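Long-range contacts in putative glutathionylspermidine synthase (Methylobacillus flagellatus, PDB 3N6X), which is of unknown function but, with its circularly permuted ATP-grasp fold, may catalyse an ATP-dependent ligation such as glutathionylspermidine synthesis: residues V196-Q201 / L441-L446; T166-S171 / D428-V433. All blocks are in the same frame, centred on the assembly; numbering follows the deposited sequence.

Contacts 1 and 2 lie side by side within the ATP-grasp family region, their centres about 10 Å apart. Along the chain the order is 166-171, 196-201, 428-433 and 441-446, so the two pairings cross. Helix 170-183 starts in contact 2, and its side is touched by V196 and Y199 of contact 1. The later segments are close neighbours: 428-433 lies on strand 423-435, and the loop segment 441-446 links two strands, 439-441 and 446-450, both paired with it. L446 O probably accepts a hydrogen bond from R430 N, and Y199 OH packs on V170 CG1. The early helical region thus meets the late part of the chain twice, at strand 423-435 and at the loop after strand 439-441.

Contact 1 of 2, residues V196-Q201 / L441-L446; sequences VEHYPQ and LVPGAL
V442 presents its two methyls to three residues of segment 196-201. Its CG1 stands anti to the backbone N (chi1 158°) and meets V196, lying 3.7 Å from V196 O and 4.1 Å from V196 CB. CG2 goes to Y199, 4.0 Å from Y199 CB; the two side chains cross at about a right angle, with the methyl oblique to the phenol ring. H198 and V442 instead reach toward each other tip to tip. CG2 sits over one face of the imidazole and H198 CE1 lies 3.9 Å from V442 CG1, while P443 CD comes in at the ring edge. Between V196 and Y199 the chain makes a type I beta turn, closed by a hydrogen bond from Y199 N to V196 O, and enters helix 199-209. The facing loop, which joins strands 439-441 and 446-450, is bent by an inverse gamma turn centred on P443. V196 CG1 fits against that bend, 3.5 Å from P443 O and 3.6 Å from G444 CA, an approach that the lack of a side chain on G444 permits. V196 also rests on L174 and R177 of helix 170-183, and H198 NE2 is hydrogen-bonded to a glycerol, probably from crystallisation.

Contact 2 of 2, residues T166-S171 / D428-V433; sequences TPSGVS and DLRPFV. With SO4 (sulfate ion), chain B.
V170 and F432 make the apolar half of the contact. V170 CG1, anti to its own carbonyl carbon, points onto one face of the F432 ring in a CH-pi contact: it lies 3.4 Å from the ring centroid and only 2° off the ring normal, so that all six ring carbons are at nearly the same distance from the methyl. The backbone before V170 also meets this ring: S168 O lies at its edge, in the ring plane, 3.4 Å from F432 CE2, while the G169 carbonyl carbon approaches CZ obliquely.

The polar half also uses S168 O, which accepts a weak hydrogen bond of 2.8 Å from R430 NH1; its N-H...O angle of 124° is strongly bent. The arginine chain runs out extended and turns at chi3 (-89°), which places NE, and NE forms a salt bridge with D148. Water 1 lies in the guanidinium plane at its edge, accepts a weak bond from NH1, is hydrogen-bonded to S168 OG at 2.8 Å and donates to sulfate O1 at 2.7 Å. The sulfate, probably from the crystallisation liquor, is held through its O4 by T166 N at 2.7 Å and by T166 OG1 at 3.2 Å, and is also hydrogen-bonded by R165 N.

G169 is the N-cap residue of helix 170-183, and its N is hydrogen-bonded to E234 OE1 of helix 232-242, against which S168 and V170 also pack. R430 and F432 belong to strand 423-435, which in the large mixed sheet lies antiparallel to strands 144-151 and 446-450, so the contact sets the start of helix 170-183 against that sheet, with helix 232-242 flanking it.

Contact 1 of 2, residues V196-Q201 / L441-L446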
loop_
_atom_site.group_PDB
_atom_site.type_symbol
_atom_site.label_atom_id
_atom_site.label_comp_id
_atom_site.label_asym_id
_atom_site.label_seq_id
_atom_site.Cartn_x
_atom_site.Cartn_y
_atom_site.Cartn_z
ATOM N N VAL A 196 10.429 0.366 -13.772
ATOM C CA VAL A 196 10.143 0.202 -12.335
ATOM C C VAL A 196 11.200 -0.624 -11.608
ATOM O O VAL A 196 11.263 -0.583 -10.372
ATOM C CB VAL A 196 8.720 -0.393 -12.086
ATOM C CG1 VAL A 196 7.628 0.607 -12.442
ATOM C CG2 VAL A 196 8.526 -1.709 -12.837
ATOM N N GLU A 197 11.999 -1.416 -12.357
ATOM C CA GLU A 197 12.929 -2.391 -11.760
ATOM C C GLU A 197 14.079 -1.841 -10.918
ATOM O O GLU A 197 14.766 -2.616 -10.244
ATOM C CB GLU A 197 13.378 -3.457 -12.768
ATOM C CG GLU A 197 14.251 -2.945 -13.901
ATOM C CD GLU A 197 14.659 -4.036 -14.871
ATOM O OE1 GLU A 197 15.446 -4.926 -14.472
ATOM O OE2 GLU A 197 14.141 -4.039 -16.012
ATOM N N HIS A 198 14.242 -0.512 -10.890
ATOM C CA HIS A 198 15.273 0.142 -10.076
ATOM C C HIS A 198 14.778 0.417 -8.628
ATOM O O HIS A 198 15.554 0.897 -7.800
ATOM C CB HIS A 198 15.741 1.441 -10.746
ATOM C CG HIS A 198 14.639 2.434 -10.983
ATOM N ND1 HIS A 198 13.555 2.137 -11.801
ATOM C CD2 HIS A 198 14.505 3.698 -10.525
ATOM C CE1 HIS A 198 12.803 3.223 -11.812
ATOM N NE2 HIS A 198 13.329 4.188 -11.053
ATOM N N TYR A 199 13.493 0.096 -8.334
ATOM C CA TYR A 199 12.877 0.286 -7.013
ATOM C C TYR A 199 13.753 -0.260 -5.870
ATOM O O TYR A 199 14.109 0.515 -4.999
ATOM C CB TYR A 199 11.430 -0.298 -6.963
ATOM C CG TYR A 199 10.817 -0.280 -5.573
ATOM C CD1 TYR A 199 11.114 -1.281 -4.643
ATOM C CD2 TYR A 199 9.964 0.747 -5.176
ATOM C CE1 TYR A 199 10.608 -1.236 -3.349
ATOM C CE2 TYR A 199 9.425 0.784 -3.891
ATOM C CZ TYR A 199 9.766 -0.200 -2.974
ATOM O OH TYR A 199 9.239 -0.177 -1.707
ATOM N N PRO A 200 14.197 -1.561 -5.893
ATOM C CA PRO A 200 15.025 -2.077 -4.781
ATOM C C PRO A 200 16.306 -1.296 -4.499
ATOM O O PRO A 200 16.682 -1.142 -3.334
ATOM C CB PRO A 200 15.323 -3.510 -5.216
ATOM C CG PRO A 200 14.171 -3.878 -6.051
ATOM C CD PRO A 200 13.853 -2.647 -6.832
ATOM N N GLN A 201 16.950 -0.761 -5.550
ATOM C CA GLN A 201 18.173 0.015 -5.384
ATOM C C GLN A 201 17.889 1.430 -4.897
ATOM O O GLN A 201 18.683 1.980 -4.132
ATOM C CB GLN A 201 19.030 -0.004 -6.665
ATOM C CG GLN A 201 19.722 -1.352 -6.907
ATOM C CD GLN A 201 20.602 -1.794 -5.757
ATOM O OE1 GLN A 201 21.445 -1.046 -5.249
ATOM N NE2 GLN A 201 20.446 -3.028 -5.349
ATOM N N LEU A 441 8.717 8.701 -5.683
ATOM C CA LEU A 441 7.952 7.550 -6.108
ATOM C C LEU A 441 8.613 7.002 -7.337
ATOM O O LEU A 441 8.924 7.765 -8.254
ATOM C CB LEU A 441 6.521 7.961 -6.494
ATOM C CG LEU A 441 5.529 8.119 -5.392
ATOM C CD1 LEU A 441 5.413 9.553 -4.994
ATOM C CD2 LEU A 441 4.177 7.643 -5.829
ATOM N N VAL A 442 8.773 5.686 -7.408
ATOM C CA VAL A 442 9.197 5.028 -8.637
ATOM C C VAL A 442 7.933 5.051 -9.541
ATOM O O VAL A 442 6.833 4.919 -9.012
ATOM C CB VAL A 442 9.718 3.579 -8.344
ATOM C CG1 VAL A 442 9.672 2.695 -9.583
ATOM C CG2 VAL A 442 11.125 3.617 -7.755
ATOM N N PRO A 443 8.040 5.360 -10.861
ATOM C CA PRO A 443 6.816 5.474 -11.686
ATOM C C PRO A 443 6.125 4.134 -11.965
ATOM O O PRO A 443 6.091 3.644 -13.104
ATOM C CB PRO A 443 7.309 6.162 -12.959
ATOM C CG PRO A 443 8.736 5.776 -13.052
ATOM C CD PRO A 443 9.253 5.648 -11.652
ATOM N N GLY A 444 5.532 3.585 -10.925
ATOM C CA GLY A 444 4.793 2.338 -10.994
ATOM C C GLY A 444 3.883 2.171 -9.808
ATOM O O GLY A 444 3.988 2.914 -8.830
ATOM N N ALA A 445 3.007 1.176 -9.869
ATOM C CA ALA A 445 2.052 0.904 -8.806
ATOM C C ALA A 445 1.500 -0.504 -8.929
ATOM O O ALA A 445 1.480 -1.077 -10.026
ATOM C CB ALA A 445 0.898 1.910 -8.868
ATOM N N LEU A 446 1.012 -1.053 -7.815
ATOM C CA LEU A 446 0.312 -2.311 -7.853
ATOM C C LEU A 446 -1.138 -2.003 -8.221
ATOM O O LEU A 446 -1.761 -1.176 -7.582
ATOM C CB LEU A 446 0.383 -3.028 -6.483
ATOM C CG LEU A 446 -0.551 -4.255 -6.311
ATOM C CD1 LEU A 446 -0.219 -5.360 -7.321
ATOM C CD2 LEU A 446 -0.489 -4.789 -4.907
#

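Contact 2 of 2, residues T166-S171 / D428-V433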
loop_
_atom_site.group_PDB
_atom_site.type_symbol
_atom_site.label_atom_id
_atom_site.label_comp_id
_atom_site.label_asym_id
_atom_site.label_seq_id
_atom_site.Cartn_x
_atom_site.Cartn_y
_atom_site.Cartn_z
ATOM N N THR A 166 4.216 -2.145 7.627
ATOM C CA THR A 166 5.149 -2.959 6.808
ATOM C C THR A 166 4.525 -3.070 5.379
ATOM O O THR A 166 4.112 -4.175 4.979
ATOM C CB THR A 166 5.378 -4.378 7.452
ATOM O OG1 THR A 166 4.113 -5.037 7.593
ATOM C CG2 THR A 166 6.104 -4.317 8.808
ATOM N N PRO A 167 4.274 -1.911 4.668
ATOM C CA PRO A 167 3.573 -1.980 3.364
ATOM C C PRO A 167 4.139 -3.021 2.403
ATOM O O PRO A 167 5.364 -3.206 2.322
ATOM C CB PRO A 167 3.688 -0.549 2.813
ATOM C CG PRO A 167 4.748 0.096 3.628
ATOM C CD PRO A 167 4.667 -0.524 4.977
ATOM N N SER A 168 3.246 -3.729 1.706
ATOM C CA SER A 168 3.651 -4.804 0.801
ATOM C C SER A 168 2.994 -4.682 -0.569
ATOM O O SER A 168 2.080 -3.879 -0.747
ATOM C CB SER A 168 3.328 -6.160 1.421
ATOM O OG SER A 168 1.942 -6.263 1.710
ATOM N N GLY A 169 3.475 -5.480 -1.532
ATOM C CA GLY A 169 2.910 -5.521 -2.875
ATOM C C GLY A 169 3.881 -5.198 -3.994
ATOM O O GLY A 169 3.553 -5.433 -5.157
ATOM N N VAL A 170 5.095 -4.660 -3.666
ATOM C CA VAL A 170 6.077 -4.299 -4.699
ATOM C C VAL A 170 6.500 -5.476 -5.564
ATOM O O VAL A 170 6.734 -5.286 -6.761
ATOM C CB VAL A 170 7.289 -3.458 -4.211
ATOM C CG1 VAL A 170 6.848 -2.335 -3.292
ATOM C CG2 VAL A 170 8.331 -4.320 -3.538
ATOM N N SER A 171 6.555 -6.707 -4.981
ATOM C CA SER A 171 6.932 -7.912 -5.741
ATOM C C SER A 171 5.956 -8.175 -6.888
ATOM O O SER A 171 6.394 -8.488 -7.989
ATOM C CB SER A 171 7.059 -9.130 -4.824
ATOM O OG SER A 171 5.815 -9.467 -4.230
ATOM N N ASP A 428 -8.235 -0.707 -8.384
ATOM C CA ASP A 428 -7.650 0.246 -7.458
ATOM C C ASP A 428 -6.127 0.300 -7.678
ATOM O O ASP A 428 -5.579 -0.553 -8.391
ATOM C CB ASP A 428 -8.066 -0.013 -5.997
ATOM C CG ASP A 428 -7.293 -1.077 -5.253
ATOM O OD1 ASP A 428 -6.528 -1.815 -5.898
ATOM O OD2 ASP A 428 -7.477 -1.189 -4.025
ATOM N N LEU A 429 -5.463 1.325 -7.128
ATOM C CA LEU A 429 -4.056 1.576 -7.383
ATOM C C LEU A 429 -3.258 1.774 -6.091
ATOM O O LEU A 429 -3.643 2.588 -5.247
ATOM C CB LEU A 429 -3.965 2.846 -8.260
ATOM C CG LEU A 429 -2.708 3.018 -9.089
ATOM C CD1 LEU A 429 -2.697 2.054 -10.283
ATOM C CD2 LEU A 429 -2.576 4.445 -9.568
ATOM N N ARG A 430 -2.128 1.069 -5.953
ATOM C CA ARG A 430 -1.247 1.268 -4.807
ATOM C C ARG A 430 0.197 1.660 -5.199
ATOM O O ARG A 430 1.045 0.789 -5.379
ATOM C CB ARG A 430 -1.257 0.065 -3.839
ATOM C CG ARG A 430 -0.484 0.356 -2.531
ATOM C CD ARG A 430 -0.192 -0.886 -1.712
ATOM N NE ARG A 430 -1.270 -1.178 -0.765
ATOM C CZ ARG A 430 -1.142 -1.977 0.289
ATOM N NH1 ARG A 430 0.022 -2.559 0.553
ATOM N NH2 ARG A 430 -2.175 -2.198 1.090
ATOM N N PRO A 431 0.517 2.970 -5.281
ATOM C CA PRO A 431 1.922 3.356 -5.454
ATOM C C PRO A 431 2.653 3.325 -4.093
ATOM O O PRO A 431 2.008 3.239 -3.041
ATOM C CB PRO A 431 1.830 4.770 -6.031
ATOM C CG PRO A 431 0.532 5.313 -5.534
ATOM C CD PRO A 431 -0.357 4.152 -5.121
ATOM N N PHE A 432 3.990 3.379 -4.114
ATOM C CA PHE A 432 4.796 3.278 -2.905
ATOM C C PHE A 432 5.666 4.503 -2.748
ATOM O O PHE A 432 6.553 4.728 -3.556
ATOM C CB PHE A 432 5.656 1.994 -2.938
ATOM C CG PHE A 432 4.844 0.715 -2.991
ATOM C CD1 PHE A 432 4.359 0.226 -4.206
ATOM C CD2 PHE A 432 4.525 0.024 -1.824
ATOM C CE1 PHE A 432 3.573 -0.930 -4.250
ATOM C CE2 PHE A 432 3.743 -1.136 -1.870
ATOM C CZ PHE A 432 3.270 -1.604 -3.081
ATOM N N VAL A 433 5.401 5.311 -1.734
ATOM C CA VAL A 433 6.167 6.527 -1.515
ATOM C C VAL A 433 7.399 6.206 -0.684
ATOM O O VAL A 433 7.281 5.621 0.403
ATOM C CB VAL A 433 5.313 7.658 -0.880
ATOM C CG1 VAL A 433 6.144 8.914 -0.676
ATOM C CG2 VAL A 433 4.085 7.962 -1.729
HETATM S S SO4 B . 0.779 -2.102 6.304
HETATM O O1 SO4 B . 0.522 -2.159 4.879
HETATM O O2 SO4 B . 1.168 -0.759 6.681
HETATM O O3 SO4 B . -0.424 -2.495 7.007
HETATM O O4 SO4 B . 1.818 -3.030 6.648
HETATM O O HOH W 1 0.592 -4.353 3.317
#